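Local coordinates for protein GCN5-related N-acetyltransferase (Brucella abortus, PDB 7N1L) that probably transfers an acetyl group from acetyl-coenzyme A to an amine of its substrate, at residues 42-46 against 61-65; 73-77 against 89-93; 101-107 against 137-143; 121-125 against 154-158. All blocks are in the same frame, centred on the assembly; numbering follows the deposited sequence.

How the contacts relate
Contact 2 is the most buried: it pairs strands 74-81 and 84-96 through backbone bonds and apolar side chains, with an acidic pair at one end held by Arg-135. Contact 3 carries the same sheet on to strand 137-144, where a strand of the second subunit continues it antiparallel, and its chemistry is mixed, with a tryptophan face, aliphatic packing and a polar cluster. The two touch through the salt bridge of Asp-93 with Arg-102. Contacts 1 and 4 join helices without a direct hydrogen bond and are partly buried. They lie on opposite sides of the chain's centre. Contact 4 rests on contact 3 through Tyr-155 and Leu-142, whereas contact 1, bridged by a water, touches no other.

Contact 1 (42-46 against 61-65); sequences APLLA and DDFYA
With CG of Leu-45 anti to the backbone N (chi1 -179°), the leucine sends CD2 across to Tyr-64, while Asp-61, its CG turned beside its own backbone N (chi1 -65°), lays its carboxylate against Ala-46. Leu-45 CD2 stops 3.7 Å from Tyr-64 CB, and the tyrosine ring leads away from the leucine. Ala-46 CB lies 3.5 Å from Asp-61 OD2. Small residues let the backbones close in elsewhere: Ala-42 CB is 4.0 Å from Ala-65 CB. Ala-42 CB also lies 3.5 Å from Asp-62 OD1, an oxygen already bonded to His-39. No direct hydrogen bond joins the segments. One water instead donates to both Ala-42 O, at 2.8 Å, and Asp-61 O, at 2.7 Å, tying a carbonyl of each helix into the seam. The short axes come within 8.3 Å and run nearly perpendicular, at 93°, as two successive helices packed crosswise. Leu-44 of helix 38-52 packs on Leu-85 and Phe-88 of strand 84-96, Leu-45 spans both this contact and Phe-88, and Tyr-64 of helix 61-69 packs on Thr-99 of the second subunit.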
loop_
_atom_site.group_PDB
_atom_site.type_symbol
_atom_site.label_atom_id
_atom_site.label_comp_id
_atom_site.label_asym_id
_atom_site.label_seq_id
_atom_site.Cartn_x
_atom_site.Cartn_y
_atom_site.Cartn_z
ATOM N N ALA A 42 -10.954 18.413 -6.241
ATOM C CA ALA A 42 -12.005 17.571 -6.816
ATOM C C ALA A 42 -11.926 17.412 -8.328
ATOM O O ALA A 42 -11.993 16.262 -8.793
ATOM C CB ALA A 42 -13.384 18.112 -6.401
ATOM N N PRO A 43 -11.839 18.478 -9.151
ATOM C CA PRO A 43 -11.799 18.252 -10.607
ATOM C C PRO A 43 -10.517 17.602 -11.079
ATOM O O PRO A 43 -10.548 16.801 -12.024
ATOM C CB PRO A 43 -11.983 19.662 -11.206
ATOM C CG PRO A 43 -11.529 20.601 -10.139
ATOM C CD PRO A 43 -11.904 19.914 -8.824
ATOM N N LEU A 44 -9.393 17.903 -10.427
ATOM C CA LEU A 44 -8.134 17.277 -10.794
ATOM C C LEU A 44 -8.204 15.775 -10.572
ATOM O O LEU A 44 -7.762 14.980 -11.421
ATOM C CB LEU A 44 -7.006 17.901 -9.975
ATOM C CG LEU A 44 -5.653 18.027 -10.651
ATOM C CD1 LEU A 44 -5.785 18.853 -11.956
ATOM C CD2 LEU A 44 -4.671 18.684 -9.695
ATOM N N LEU A 45 -8.764 15.371 -9.430
ATOM C CA LEU A 45 -8.979 13.960 -9.161
ATOM C C LEU A 45 -9.992 13.380 -10.136
ATOM O O LEU A 45 -9.847 12.240 -10.589
ATOM C CB LEU A 45 -9.438 13.778 -7.706
ATOM C CG LEU A 45 -9.711 12.350 -7.190
ATOM C CD1 LEU A 45 -8.443 11.503 -7.173
ATOM C CD2 LEU A 45 -10.361 12.360 -5.797
ATOM N N ALA A 46 -11.022 14.154 -10.494
ATOM C CA ALA A 46 -12.007 13.622 -11.431
ATOM C C ALA A 46 -11.389 13.351 -12.803
ATOM O O ALA A 46 -11.756 12.379 -13.466
ATOM C CB ALA A 46 -13.199 14.557 -11.542
ATOM N N ASP A 61 -18.048 15.073 -7.706
ATOM C CA ASP A 61 -16.588 15.129 -7.650
ATOM C C ASP A 61 -16.103 15.438 -6.247
ATOM O O ASP A 61 -15.080 14.893 -5.797
ATOM C CB ASP A 61 -16.048 16.177 -8.612
ATOM C CG ASP A 61 -16.315 15.832 -10.033
ATOM O OD1 ASP A 61 -16.860 14.728 -10.269
ATOM O OD2 ASP A 61 -15.987 16.659 -10.903
ATOM N N ASP A 62 -16.828 16.308 -5.534
ATOM C CA ASP A 62 -16.332 16.736 -4.239
ATOM C C ASP A 62 -16.311 15.594 -3.249
ATOM O O ASP A 62 -15.431 15.575 -2.386
ATOM C CB ASP A 62 -17.158 17.916 -3.728
ATOM C CG ASP A 62 -16.758 19.230 -4.412
ATOM O OD1 ASP A 62 -15.624 19.692 -4.191
ATOM O OD2 ASP A 62 -17.557 19.776 -5.195
ATOM N N PHE A 63 -17.149 14.572 -3.448
ATOM C CA PHE A 63 -17.225 13.510 -2.454
ATOM C C PHE A 63 -15.933 12.719 -2.425
ATOM O O PHE A 63 -15.437 12.382 -1.349
ATOM C CB PHE A 63 -18.387 12.560 -2.755
ATOM C CG PHE A 63 -18.318 11.267 -1.977
ATOM C CD1 PHE A 63 -17.609 10.177 -2.469
ATOM C CD2 PHE A 63 -18.939 11.151 -0.742
ATOM C CE1 PHE A 63 -17.516 9.008 -1.751
ATOM C CE2 PHE A 63 -18.865 9.966 -0.013
ATOM C CZ PHE A 63 -18.155 8.895 -0.515
ATOM N N TYR A 64 -15.361 12.445 -3.604
ATOM C CA TYR A 64 -14.133 11.667 -3.672
ATOM C C TYR A 64 -12.968 12.454 -3.102
ATOM O O TYR A 64 -12.053 11.871 -2.499
ATOM C CB TYR A 64 -13.836 11.255 -5.124
ATOM C CG TYR A 64 -14.939 10.443 -5.744
ATOM C CD1 TYR A 64 -15.090 9.089 -5.437
ATOM C CD2 TYR A 64 -15.854 11.029 -6.612
ATOM C CE1 TYR A 64 -16.111 8.340 -5.986
ATOM C CE2 TYR A 64 -16.877 10.293 -7.167
ATOM C CZ TYR A 64 -17.002 8.946 -6.852
ATOM O OH TYR A 64 -18.027 8.209 -7.401
ATOM N N ALA A 65 -12.958 13.777 -3.326
ATOM C CA ALA A 65 -11.875 14.587 -2.787
ATOM C C ALA A 65 -11.973 14.674 -1.274
ATOM O O ALA A 65 -10.985 14.433 -0.572
ATOM C CB ALA A 65 -11.876 15.988 -3.415
HETATM O O HOH W 1 -13.076 14.050 -7.473
#

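Contact 2 (73-77 against 89-93); sequences AAEAL and VIFYD
Glu-75 lies over the ring of Phe-91, its CB 3.7 Å from the ring centroid and 27° off the normal, a CH-pi contact displaced toward the rim. The phenylalanine gets there with CG between its backbone N and carbonyl carbon (chi1 66°), which swings the ring toward the neighbouring strand. The glutamate then stretches past the ring, carboxylate and ring planes 45° apart, to place OE2 3.6 Å from Phe-91 CE2. Leu-77 and Val-89 run side by side on the same face, with Leu-77 CB 3.6 Å from Val-89 CG1. These pairs belong to an antiparallel beta hairpin, strands 74-81 and 84-96 of the GNAT sheet, in which Glu-75 with Phe-91 and Leu-77 with Val-89 are hydrogen-bonded pairs. Phe-91 N to Glu-75 O, at 2.8 Å, is nearly straight. On the other face Ala-74 CB meets the edge of Tyr-92 at CE1, 3.8 Å away. Where the strands part, a water donates to Ala-73 O and Glu-75 OE2 and accepts from Asp-93 N. The carboxylates of Glu-75 and Asp-93 point the same way, nearly coplanar, and Arg-135 salt-bridges both, which probably offsets their like charges; Asp-93 is also paired with Arg-102.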
loop_
_atom_site.group_PDB
_atom_site.type_symbol
_atom_site.label_atom_id
_atom_site.label_comp_id
_atom_site.label_asym_id
_atom_site.label_seq_id
_atom_site.Cartn_x
_atom_site.Cartn_y
_atom_site.Cartn_z
ATOM N N ALA A 73 -4.740 7.963 6.961
ATOM C CA ALA A 73 -3.700 7.074 6.454
ATOM C C ALA A 73 -3.135 7.569 5.125
ATOM O O ALA A 73 -2.035 7.167 4.745
ATOM C CB ALA A 73 -4.236 5.659 6.266
ATOM N N ALA A 74 -3.921 8.320 4.360
ATOM C CA ALA A 74 -3.529 8.875 3.073
ATOM C C ALA A 74 -3.035 10.308 3.218
ATOM O O ALA A 74 -3.459 11.047 4.114
ATOM C CB ALA A 74 -4.695 8.840 2.085
ATOM N N GLU A 75 -2.117 10.689 2.345
ATOM C CA GLU A 75 -1.728 12.085 2.222
ATOM C C GLU A 75 -1.595 12.384 0.734
ATOM O O GLU A 75 -1.458 11.486 -0.099
ATOM C CB GLU A 75 -0.417 12.396 2.965
ATOM C CG GLU A 75 -0.444 12.032 4.464
ATOM C CD GLU A 75 0.904 12.189 5.104
ATOM O OE1 GLU A 75 1.388 13.330 5.197
ATOM O OE2 GLU A 75 1.511 11.153 5.481
ATOM N N ALA A 76 -1.689 13.654 0.396
ATOM C CA ALA A 76 -1.613 14.049 -0.991
ATOM C C ALA A 76 -0.787 15.327 -1.059
ATOM O O ALA A 76 -1.012 16.270 -0.289
ATOM C CB ALA A 76 -3.014 14.225 -1.587
ATOM N N LEU A 77 0.190 15.327 -1.948
ATOM C CA LEU A 77 0.978 16.508 -2.252
ATOM C C LEU A 77 0.406 17.170 -3.498
ATOM O O LEU A 77 -0.004 16.480 -4.429
ATOM C CB LEU A 77 2.423 16.075 -2.447
ATOM C CG LEU A 77 3.640 16.841 -2.015
ATOM C CD1 LEU A 77 3.540 17.388 -0.635
ATOM C CD2 LEU A 77 4.677 15.718 -1.998
ATOM N N VAL A 89 0.046 14.093 -6.123
ATOM C CA VAL A 89 0.478 12.720 -5.885
ATOM C C VAL A 89 -0.105 12.289 -4.547
ATOM O O VAL A 89 -0.029 13.036 -3.563
ATOM C CB VAL A 89 2.016 12.543 -5.921
ATOM C CG1 VAL A 89 2.713 13.389 -4.886
ATOM C CG2 VAL A 89 2.378 11.081 -5.727
ATOM N N ILE A 90 -0.719 11.102 -4.529
ATOM C CA ILE A 90 -1.309 10.492 -3.339
ATOM C C ILE A 90 -0.346 9.439 -2.810
ATOM O O ILE A 90 0.105 8.570 -3.569
ATOM C CB ILE A 90 -2.675 9.862 -3.662
ATOM C CG1 ILE A 90 -3.660 10.928 -4.158
ATOM C CG2 ILE A 90 -3.248 9.138 -2.434
ATOM C CD1 ILE A 90 -4.941 10.337 -4.779
ATOM N N PHE A 91 -0.035 9.498 -1.512
ATOM C CA PHE A 91 0.939 8.581 -0.934
ATOM C C PHE A 91 0.523 8.135 0.452
ATOM O O PHE A 91 -0.203 8.836 1.161
ATOM C CB PHE A 91 2.327 9.212 -0.851
ATOM C CG PHE A 91 2.433 10.368 0.096
ATOM C CD1 PHE A 91 2.040 11.646 -0.300
ATOM C CD2 PHE A 91 3.001 10.211 1.351
ATOM C CE1 PHE A 91 2.178 12.737 0.565
ATOM C CE2 PHE A 91 3.136 11.291 2.218
ATOM C CZ PHE A 91 2.725 12.550 1.820
ATOM N N TYR A 92 1.065 6.981 0.856
ATOM C CA TYR A 92 0.807 6.407 2.164
ATOM C C TYR A 92 2.115 6.312 2.927
ATOM O O TYR A 92 3.140 5.922 2.370
ATOM C CB TYR A 92 0.144 5.030 2.045
ATOM C CG TYR A 92 -0.971 5.064 1.037
ATOM C CD1 TYR A 92 -2.078 5.858 1.245
ATOM C CD2 TYR A 92 -0.952 4.260 -0.072
ATOM C CE1 TYR A 92 -3.094 5.930 0.332
ATOM C CE2 TYR A 92 -1.979 4.307 -0.985
ATOM C CZ TYR A 92 -3.049 5.158 -0.777
ATOM O OH TYR A 92 -4.108 5.215 -1.673
ATOM N N ASP A 93 2.088 6.703 4.187
ATOM C CA ASP A 93 3.223 6.539 5.093
ATOM C C ASP A 93 2.932 5.255 5.879
ATOM O O ASP A 93 2.126 5.259 6.811
ATOM C CB ASP A 93 3.382 7.752 6.007
ATOM C CG ASP A 93 4.627 7.667 6.907
ATOM O OD1 ASP A 93 5.174 6.557 7.079
ATOM O OD2 ASP A 93 5.034 8.689 7.507
HETATM O O HOH W 2 0.400 8.498 5.049
HETATM O O HOH W 3 -0.473 5.355 6.717
#

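Contact 3 (101-107 against 137-143); sequences LRAGQVD and WSKLVLN
Residues 101-107 and 139-143 run as parallel strands, axes 4.6 Å apart at 20°, with a beta bulge shifting the register between Arg-102 and Gly-104. At the bulge the backbone itself packs on the indole of Trp-137: Gly-104 N lies over the centre of its face, 3.5 Å above the plane, Gly-104 CA sits 3.8 Å from the centroid of the six-membered ring, 15° off its normal, and Arg-102 CB meets the ring's edge in plane. Farther along, Leu-140 CD1 reaches Gly-104 O, and Val-106 and Leu-142 lie side by side, Val-106 CB 3.8 Å from Leu-142 CD2. The far end is polar. Asn-143 ND2 donates to Asp-107 OD1 at 2.9 Å, the bond almost straight and within the amide plane; CG anti to the carbonyl carbon (chi1 -67°) sends this amide alongside the aspartate. Gln-105 NE2 reaches both carboxylate oxygens through two longer, bent bonds, 3.3 Å to Asp-107 OD1 and 3.2 Å to Asp-107 OD2. Gln-105 NE2 also bonds to Gln-105 OE1 of the second subunit, and Asn-143 OD1 to Ser-166 OG of that subunit. Two amide donors thus restrain the rotation of the Asp-107 carboxylate beside the subunit interface.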
loop_
_atom_site.group_PDB
_atom_site.type_symbol
_atom_site.label_atom_id
_atom_site.label_comp_id
_atom_site.label_asym_id
_atom_site.label_seq_id
_atom_site.Cartn_x
_atom_site.Cartn_y
_atom_site.Cartn_z
ATOM N N LEU A 101 11.303 0.090 10.193
ATOM C CA LEU A 101 11.139 1.510 9.907
ATOM C C LEU A 101 9.829 1.684 9.134
ATOM O O LEU A 101 8.932 0.845 9.210
ATOM C CB LEU A 101 12.369 2.044 9.157
ATOM C CG LEU A 101 13.719 1.866 9.862
ATOM C CD1 LEU A 101 14.860 2.124 8.907
ATOM C CD2 LEU A 101 13.809 2.791 11.056
ATOM N N ARG A 102 9.699 2.766 8.401
ATOM C CA ARG A 102 8.508 2.978 7.594
ATOM C C ARG A 102 8.909 3.049 6.126
ATOM O O ARG A 102 10.090 3.035 5.784
ATOM C CB ARG A 102 7.750 4.242 8.062
ATOM C CG ARG A 102 7.241 4.121 9.544
ATOM C CD ARG A 102 6.217 5.191 9.986
ATOM N NE ARG A 102 4.898 5.016 9.379
ATOM C CZ ARG A 102 3.902 4.306 9.900
ATOM N NH1 ARG A 102 4.038 3.660 11.041
ATOM N NH2 ARG A 102 2.729 4.265 9.269
ATOM N N ALA A 103 7.905 3.107 5.256
ATOM C CA ALA A 103 8.120 3.284 3.831
ATOM C C ALA A 103 6.961 4.092 3.260
ATOM O O ALA A 103 5.849 4.059 3.790
ATOM C CB ALA A 103 8.237 1.932 3.100
ATOM N N GLY A 104 7.238 4.848 2.191
ATOM C CA GLY A 104 6.187 5.553 1.466
ATOM C C GLY A 104 5.689 4.752 0.272
ATOM O O GLY A 104 6.446 4.037 -0.379
ATOM N N GLN A 105 4.409 4.900 -0.054
ATOM C CA GLN A 105 3.837 4.150 -1.167
ATOM C C GLN A 105 2.967 5.087 -1.986
ATOM O O GLN A 105 2.085 5.750 -1.431
ATOM C CB GLN A 105 3.026 2.948 -0.684
ATOM C CG GLN A 105 2.342 2.142 -1.815
ATOM C CD GLN A 105 1.547 0.944 -1.281
ATOM O OE1 GLN A 105 1.997 0.278 -0.367
ATOM N NE2 GLN A 105 0.368 0.689 -1.840
ATOM N N VAL A 106 3.268 5.179 -3.286
ATOM C CA VAL A 106 2.538 6.009 -4.243
ATOM C C VAL A 106 1.800 5.094 -5.210
ATOM O O VAL A 106 2.427 4.308 -5.931
ATOM C CB VAL A 106 3.478 6.933 -5.032
ATOM C CG1 VAL A 106 2.697 7.654 -6.128
ATOM C CG2 VAL A 106 4.185 7.910 -4.123
ATOM N N ASP A 107 0.491 5.248 -5.288
ATOM C CA ASP A 107 -0.317 4.529 -6.260
ATOM C C ASP A 107 -0.888 5.440 -7.330
ATOM O O ASP A 107 -1.458 4.944 -8.303
ATOM C CB ASP A 107 -1.476 3.793 -5.556
ATOM C CG ASP A 107 -0.995 2.663 -4.619
ATOM O OD1 ASP A 107 0.143 2.201 -4.736
ATOM O OD2 ASP A 107 -1.754 2.270 -3.725
ATOM N N TRP A 137 11.774 6.780 6.346
ATOM C CA TRP A 137 11.540 5.871 5.239
ATOM C C TRP A 137 12.838 5.190 4.846
ATOM O O TRP A 137 13.866 5.853 4.684
ATOM C CB TRP A 137 10.973 6.608 4.034
ATOM C CG TRP A 137 9.563 6.954 4.236
ATOM C CD1 TRP A 137 8.741 6.505 5.244
ATOM C CD2 TRP A 137 8.786 7.856 3.445
ATOM N NE1 TRP A 137 7.489 7.071 5.113
ATOM C CE2 TRP A 137 7.494 7.912 4.024
ATOM C CE3 TRP A 137 9.063 8.643 2.315
ATOM C CZ2 TRP A 137 6.466 8.702 3.485
ATOM C CZ3 TRP A 137 8.046 9.432 1.780
ATOM C CH2 TRP A 137 6.764 9.453 2.362
ATOM N N SER A 138 12.793 3.860 4.754
ATOM C CA SER A 138 13.846 3.093 4.104
ATOM C C SER A 138 13.667 3.049 2.594
ATOM O O SER A 138 14.616 2.716 1.878
ATOM C CB SER A 138 13.897 1.664 4.651
ATOM O OG SER A 138 12.714 0.968 4.316
ATOM N N LYS A 139 12.461 3.316 2.099
ATOM C CA LYS A 139 12.215 3.285 0.666
ATOM C C LYS A 139 10.934 4.037 0.331
ATOM O O LYS A 139 10.091 4.299 1.188
ATOM C CB LYS A 139 12.125 1.848 0.136
ATOM C CG LYS A 139 11.068 0.966 0.795
ATOM C CD LYS A 139 11.186 -0.458 0.232
ATOM C CE LYS A 139 10.166 -1.410 0.828
ATOM N NZ LYS A 139 10.544 -1.895 2.194
ATOM N N LEU A 140 10.783 4.314 -0.957
ATOM C CA LEU A 140 9.561 4.827 -1.545
ATOM C C LEU A 140 9.155 3.857 -2.648
ATOM O O LEU A 140 9.932 3.615 -3.573
ATOM C CB LEU A 140 9.782 6.229 -2.097
ATOM C CG LEU A 140 8.650 6.865 -2.862
ATOM C CD1 LEU A 140 7.422 6.865 -2.004
ATOM C CD2 LEU A 140 9.065 8.331 -3.253
ATOM N N VAL A 141 8.005 3.209 -2.479
ATOM C CA VAL A 141 7.467 2.289 -3.463
ATOM C C VAL A 141 6.557 3.064 -4.408
ATOM O O VAL A 141 5.629 3.750 -3.962
ATOM C CB VAL A 141 6.696 1.153 -2.770
ATOM C CG1 VAL A 141 5.873 0.354 -3.781
ATOM C CG2 VAL A 141 7.662 0.265 -1.993
ATOM N N LEU A 142 6.762 2.898 -5.711
ATOM C CA LEU A 142 5.968 3.584 -6.716
ATOM C C LEU A 142 5.247 2.551 -7.556
ATOM O O LEU A 142 5.892 1.771 -8.264
ATOM C CB LEU A 142 6.836 4.472 -7.612
ATOM C CG LEU A 142 7.814 5.463 -6.952
ATOM C CD1 LEU A 142 8.760 6.051 -7.981
ATOM C CD2 LEU A 142 7.057 6.557 -6.223
ATOM N N ASN A 143 3.918 2.575 -7.517
ATOM C CA ASN A 143 3.085 1.659 -8.288
ATOM C C ASN A 143 2.424 2.411 -9.443
ATOM O O ASN A 143 1.726 3.402 -9.226
ATOM C CB ASN A 143 2.040 1.008 -7.376
ATOM C CG ASN A 143 2.678 0.080 -6.331
ATOM O OD1 ASN A 143 3.569 -0.708 -6.656
ATOM N ND2 ASN A 143 2.267 0.217 -5.080
#

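Contact 4 (121-125 against 154-158)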
loop_
_atom_site.group_PDB
_atom_site.type_symbol
_atom_site.label_atom_id
_atom_site.label_comp_id
_atom_site.label_asym_id
_atom_site.label_seq_id
_atom_site.Cartn_x
_atom_site.Cartn_y
_atom_site.Cartn_z
ATOM N N ALA A 121 5.529 16.266 -12.597
ATOM C CA ALA A 121 5.375 14.985 -11.917
ATOM C C ALA A 121 6.666 14.582 -11.208
ATOM O O ALA A 121 6.650 14.172 -10.042
ATOM C CB ALA A 121 4.925 13.910 -12.909
ATOM N N LYS A 122 7.797 14.722 -11.886
ATOM C CA LYS A 122 9.086 14.468 -11.245
ATOM C C LYS A 122 9.315 15.405 -10.059
ATOM O O LYS A 122 9.905 15.002 -9.048
ATOM C CB LYS A 122 10.201 14.604 -12.272
ATOM C CG LYS A 122 11.566 14.989 -11.719
ATOM C CD LYS A 122 12.294 13.763 -11.202
ATOM C CE LYS A 122 13.816 13.917 -11.240
ATOM N NZ LYS A 122 14.332 15.134 -10.513
ATOM N N ALA A 123 8.888 16.671 -10.168
ATOM C CA ALA A 123 9.042 17.565 -9.030
ATOM C C ALA A 123 8.244 17.066 -7.822
ATOM O O ALA A 123 8.716 17.148 -6.684
ATOM C CB ALA A 123 8.651 18.993 -9.426
ATOM N N LEU A 124 7.051 16.507 -8.055
ATOM C CA LEU A 124 6.242 15.958 -6.973
ATOM C C LEU A 124 6.918 14.757 -6.306
ATOM O O LEU A 124 6.845 14.601 -5.077
ATOM C CB LEU A 124 4.854 15.573 -7.504
ATOM C CG LEU A 124 3.873 16.726 -7.803
ATOM C CD1 LEU A 124 2.698 16.243 -8.666
ATOM C CD2 LEU A 124 3.374 17.400 -6.491
ATOM N N ILE A 125 7.493 13.848 -7.100
ATOM C CA ILE A 125 8.173 12.701 -6.513
ATOM C C ILE A 125 9.428 13.148 -5.766
ATOM O O ILE A 125 9.740 12.622 -4.689
ATOM C CB ILE A 125 8.494 11.647 -7.588
ATOM C CG1 ILE A 125 7.203 11.088 -8.209
ATOM C CG2 ILE A 125 9.242 10.501 -6.962
ATOM C CD1 ILE A 125 6.329 10.331 -7.212
ATOM N N LEU A 154 7.186 7.935 -16.158
ATOM C CA LEU A 154 8.058 8.658 -15.241
ATOM C C LEU A 154 8.896 7.695 -14.407
ATOM O O LEU A 154 10.123 7.838 -14.328
ATOM C CB LEU A 154 7.226 9.574 -14.346
ATOM C CG LEU A 154 7.963 10.197 -13.154
ATOM C CD1 LEU A 154 9.035 11.182 -13.636
ATOM C CD2 LEU A 154 6.963 10.872 -12.173
ATOM N N TYR A 155 8.249 6.699 -13.775
ATOM C CA TYR A 155 8.952 5.867 -12.798
ATOM C C TYR A 155 10.091 5.087 -13.429
ATOM O O TYR A 155 11.165 4.936 -12.828
ATOM C CB TYR A 155 7.979 4.901 -12.133
ATOM C CG TYR A 155 6.853 5.582 -11.397
ATOM C CD1 TYR A 155 6.979 6.902 -10.924
ATOM C CD2 TYR A 155 5.640 4.934 -11.209
ATOM C CE1 TYR A 155 5.916 7.521 -10.237
ATOM C CE2 TYR A 155 4.609 5.538 -10.555
ATOM C CZ TYR A 155 4.733 6.834 -10.065
ATOM O OH TYR A 155 3.639 7.392 -9.387
ATOM N N GLU A 156 9.889 4.581 -14.639
ATOM C CA GLU A 156 10.950 3.742 -15.182
ATOM C C GLU A 156 12.201 4.547 -15.471
ATOM O O GLU A 156 13.274 3.960 -15.555
ATOM C CB GLU A 156 10.462 2.918 -16.401
ATOM C CG GLU A 156 9.854 3.718 -17.517
ATOM C CD GLU A 156 9.136 2.877 -18.582
ATOM O OE1 GLU A 156 8.906 1.652 -18.384
ATOM O OE2 GLU A 156 8.814 3.464 -19.639
ATOM N N GLN A 157 12.102 5.872 -15.553
ATOM C CA GLN A 157 13.291 6.695 -15.734
ATOM C C GLN A 157 13.934 7.119 -14.427
ATOM O O GLN A 157 15.119 7.452 -14.423
ATOM C CB GLN A 157 12.971 8.000 -16.493
ATOM C CG GLN A 157 12.357 7.839 -17.846
ATOM C CD GLN A 157 13.213 6.992 -18.731
ATOM O OE1 GLN A 157 14.430 7.112 -18.717
ATOM N NE2 GLN A 157 12.585 6.117 -19.502
ATOM N N ILE A 158 13.188 7.154 -13.328
ATOM C CA ILE A 158 13.698 7.728 -12.089
ATOM C C ILE A 158 13.805 6.724 -10.954
ATOM O O ILE A 158 14.266 7.099 -9.877
ATOM C CB ILE A 158 12.841 8.929 -11.641
ATOM C CG1 ILE A 158 11.471 8.454 -11.183
ATOM C CG2 ILE A 158 12.709 9.961 -12.779
ATOM C CD1 ILE A 158 10.649 9.562 -10.582
#
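Leu-154 projects toward Ala-121, Lys-122 and Ile-125, and its two methyls divide the work. CB leads to CG, set anti to the backbone N (chi1 169°), which carries the fork across to helix 120-129. From there CD1 turns to Lys-122 and lies 3.9 Å from its CB; CD2 goes the other way, 3.7 Å from Ala-121 CB and 4.0 Å from Ile-125 CG1. Leu-154 and Ile-125 run antiparallel alongside one another. Ile-125 has further neighbours along the second helix: its CD1 comes 4.1 Å from Tyr-155 CE1, the isoleucine side chain lying roughly perpendicular to the tyrosine's, and its CG2 is 4.0 Å from Ile-158 CD1. The lysine adds only its aliphatic part, CD lying 4.1 Å from Ile-158 CG2, and its NZ pairs with Asp-126. The segment axes stay 11.2 Å apart at 59°; no backbone meets backbone, and side chains span the gap. Beneath, Ile-125 and Tyr-155 both rest on Leu-142 of strand 137-144, and Ile-125 also packs on Ile-169 of the second subunit. With no hydrogen bond or charge pair between the segments, the hold is apolar and depends on fit of shape, the lysine's charge being kept at the outer margin.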